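Local atomic coordinates of Hut operon positive regulatory protein (Bacillus subtilis, PDB entry 4H4L), a protein that binds regulatory sequences on the hut mRNA as a hexamer when histidine is present, suppressing transcription termination and switching on histidine utilization. Residues R11-L16 against A122-G127. The protein carries 1 engineered substitution. Residues are numbered along the deposited sequence; the frame is centred on the assembly and turned at random.
Sequences RLSVLL and AVSLYG
Ser124 reaches from its strand to overlap the flank of Ser13 on the helix, and the two hydroxyls meet tip to tip: Ser124 OG donates to Ser13 OG over 2.8 Å. Beside this bond the CG2 methyl of Val14 rests on the same hydroxyl, with Val14 CG2 3.7 Å from Ser124 OG. Ser124 CB packs against Val14 CG2 at 4.1 Å. Ala122 CB lies at the margin of the contact, 4.4 Å from Ser13 OG. The first torsion of Ser13 (chi1 63°) sets OG between the backbone N and the carbonyl carbon, from where its own proton can turn back to the carbonyl oxygens of Gly10, the stronger partner, and Ile9. Both hydroxyls are thus buried yet paired. With an alanine at Ser13, the Ser124 hydroxyl would probably lose its acceptor and the helix this link to its own first turn. Val143 of strand 137-147 touches both Val14 and Ser124, and Leu107 of strand 99-109 touches Ser13. The axes of helix 11-16 and strand 122-126 come within 8.4 Å and diverge by 31°. Helix 9-17 runs roughly along the strand on one face of the four-stranded antiparallel sheet and helix 70-87 packs on the other, a layered alpha-beta-alpha arrangement in the HutP subunit.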
loop_
_atom_site.group_PDB
_atom_site.type_symbol
_atom_site.label_atom_id
_atom_site.label_comp_id
_atom_site.label_asym_id
_atom_site.label_seq_id
_atom_site.Cartn_x
_atom_site.Cartn_y
_atom_site.Cartn_z
ATOM N N ARG A 11 1.832 -0.610 26.162
ATOM C CA ARG A 11 2.956 0.020 26.840
ATOM C C ARG A 11 3.737 -1.015 27.636
ATOM O O ARG A 11 4.969 -1.004 27.635
ATOM C CB ARG A 11 2.517 1.211 27.700
ATOM C CG ARG A 11 1.904 0.883 29.056
ATOM C CD ARG A 11 1.504 2.136 29.832
ATOM N NE ARG A 11 2.641 2.967 30.228
ATOM C CZ ARG A 11 3.418 2.735 31.286
ATOM N NH1 ARG A 11 3.196 1.683 32.066
ATOM N NH2 ARG A 11 4.428 3.547 31.564
ATOM N N LEU A 12 3.003 -1.936 28.259
ATOM C CA LEU A 12 3.571 -3.006 29.064
ATOM C C LEU A 12 4.543 -3.869 28.287
ATOM O O LEU A 12 5.727 -3.936 28.639
ATOM C CB LEU A 12 2.460 -3.877 29.645
ATOM C CG LEU A 12 1.923 -3.350 30.967
ATOM C CD1 LEU A 12 0.717 -4.155 31.421
ATOM C CD2 LEU A 12 3.049 -3.415 31.983
ATOM N N SER A 13 4.020 -4.527 27.240
ATOM C CA SER A 13 4.809 -5.314 26.290
ATOM C C SER A 13 6.001 -4.525 25.757
ATOM O O SER A 13 7.100 -5.068 25.580
ATOM C CB SER A 13 3.929 -5.733 25.124
ATOM O OG SER A 13 3.476 -4.592 24.429
ATOM N N VAL A 14 5.776 -3.239 25.498
ATOM C CA VAL A 14 6.822 -2.358 24.984
ATOM C C VAL A 14 7.904 -2.011 26.022
ATOM O O VAL A 14 9.102 -2.192 25.752
ATOM C CB VAL A 14 6.210 -1.091 24.371
ATOM C CG1 VAL A 14 7.297 -0.110 24.002
ATOM C CG2 VAL A 14 5.408 -1.459 23.135
ATOM N N LEU A 15 7.483 -1.524 27.196
ATOM C CA LEU A 15 8.401 -1.345 28.322
ATOM C C LEU A 15 9.121 -2.665 28.579
ATOM O O LEU A 15 10.318 -2.702 28.877
ATOM C CB LEU A 15 7.652 -0.896 29.582
ATOM C CG LEU A 15 7.194 0.571 29.701
ATOM C CD1 LEU A 15 5.768 0.641 30.222
ATOM C CD2 LEU A 15 8.125 1.448 30.548
ATOM N N LEU A 16 8.383 -3.754 28.432
ATOM C CA LEU A 16 8.932 -5.071 28.679
ATOM C C LEU A 16 10.051 -5.367 27.694
ATOM O O LEU A 16 11.148 -5.767 28.082
ATOM C CB LEU A 16 7.832 -6.129 28.594
ATOM C CG LEU A 16 8.254 -7.586 28.448
ATOM C CD1 LEU A 16 9.032 -8.061 29.681
ATOM C CD2 LEU A 16 7.010 -8.433 28.179
ATOM N N ALA A 122 -1.102 -8.572 21.887
ATOM C CA ALA A 122 -0.280 -7.476 21.435
ATOM C C ALA A 122 1.025 -8.065 21.041
ATOM O O ALA A 122 1.616 -8.776 21.829
ATOM C CB ALA A 122 -0.069 -6.451 22.530
ATOM N N VAL A 123 1.442 -7.797 19.804
ATOM C CA VAL A 123 2.698 -8.279 19.292
ATOM C C VAL A 123 3.576 -7.044 19.109
ATOM O O VAL A 123 3.226 -6.152 18.350
ATOM C CB VAL A 123 2.464 -9.039 17.989
ATOM C CG1 VAL A 123 3.748 -9.647 17.492
ATOM C CG2 VAL A 123 1.425 -10.137 18.195
ATOM N N SER A 124 4.666 -6.943 19.860
ATOM C CA SER A 124 5.460 -5.723 19.837
ATOM C C SER A 124 6.829 -6.074 19.318
ATOM O O SER A 124 7.430 -7.029 19.793
ATOM C CB SER A 124 5.585 -5.099 21.241
ATOM O OG SER A 124 4.315 -4.759 21.795
ATOM N N LEU A 125 7.318 -5.315 18.340
ATOM C CA LEU A 125 8.576 -5.651 17.697
ATOM C C LEU A 125 9.599 -4.561 17.966
ATOM O O LEU A 125 9.244 -3.393 17.879
ATOM C CB LEU A 125 8.336 -5.750 16.202
ATOM C CG LEU A 125 7.414 -6.865 15.736
ATOM C CD1 LEU A 125 7.090 -6.674 14.264
ATOM C CD2 LEU A 125 8.110 -8.197 15.944
ATOM N N TYR A 126 10.841 -4.922 18.298
ATOM C CA TYR A 126 11.933 -3.931 18.357
ATOM C C TYR A 126 13.283 -4.448 17.887
ATOM O O TYR A 126 13.640 -5.578 18.128
ATOM C CB TYR A 126 12.066 -3.261 19.742
ATOM C CG TYR A 126 13.264 -2.337 19.845
ATOM C CD1 TYR A 126 14.437 -2.744 20.503
ATOM C CD2 TYR A 126 13.250 -1.078 19.241
ATOM C CE1 TYR A 126 15.551 -1.916 20.571
ATOM C CE2 TYR A 126 14.357 -0.247 19.299
ATOM C CZ TYR A 126 15.497 -0.667 19.961
ATOM O OH TYR A 126 16.582 0.173 20.011
ATOM N N GLY A 127 14.052 -3.595 17.226
ATOM C CA GLY A 127 15.364 -3.988 16.756
ATOM C C GLY A 127 15.836 -3.104 15.631
ATOM O O GLY A 127 15.454 -1.961 15.515
#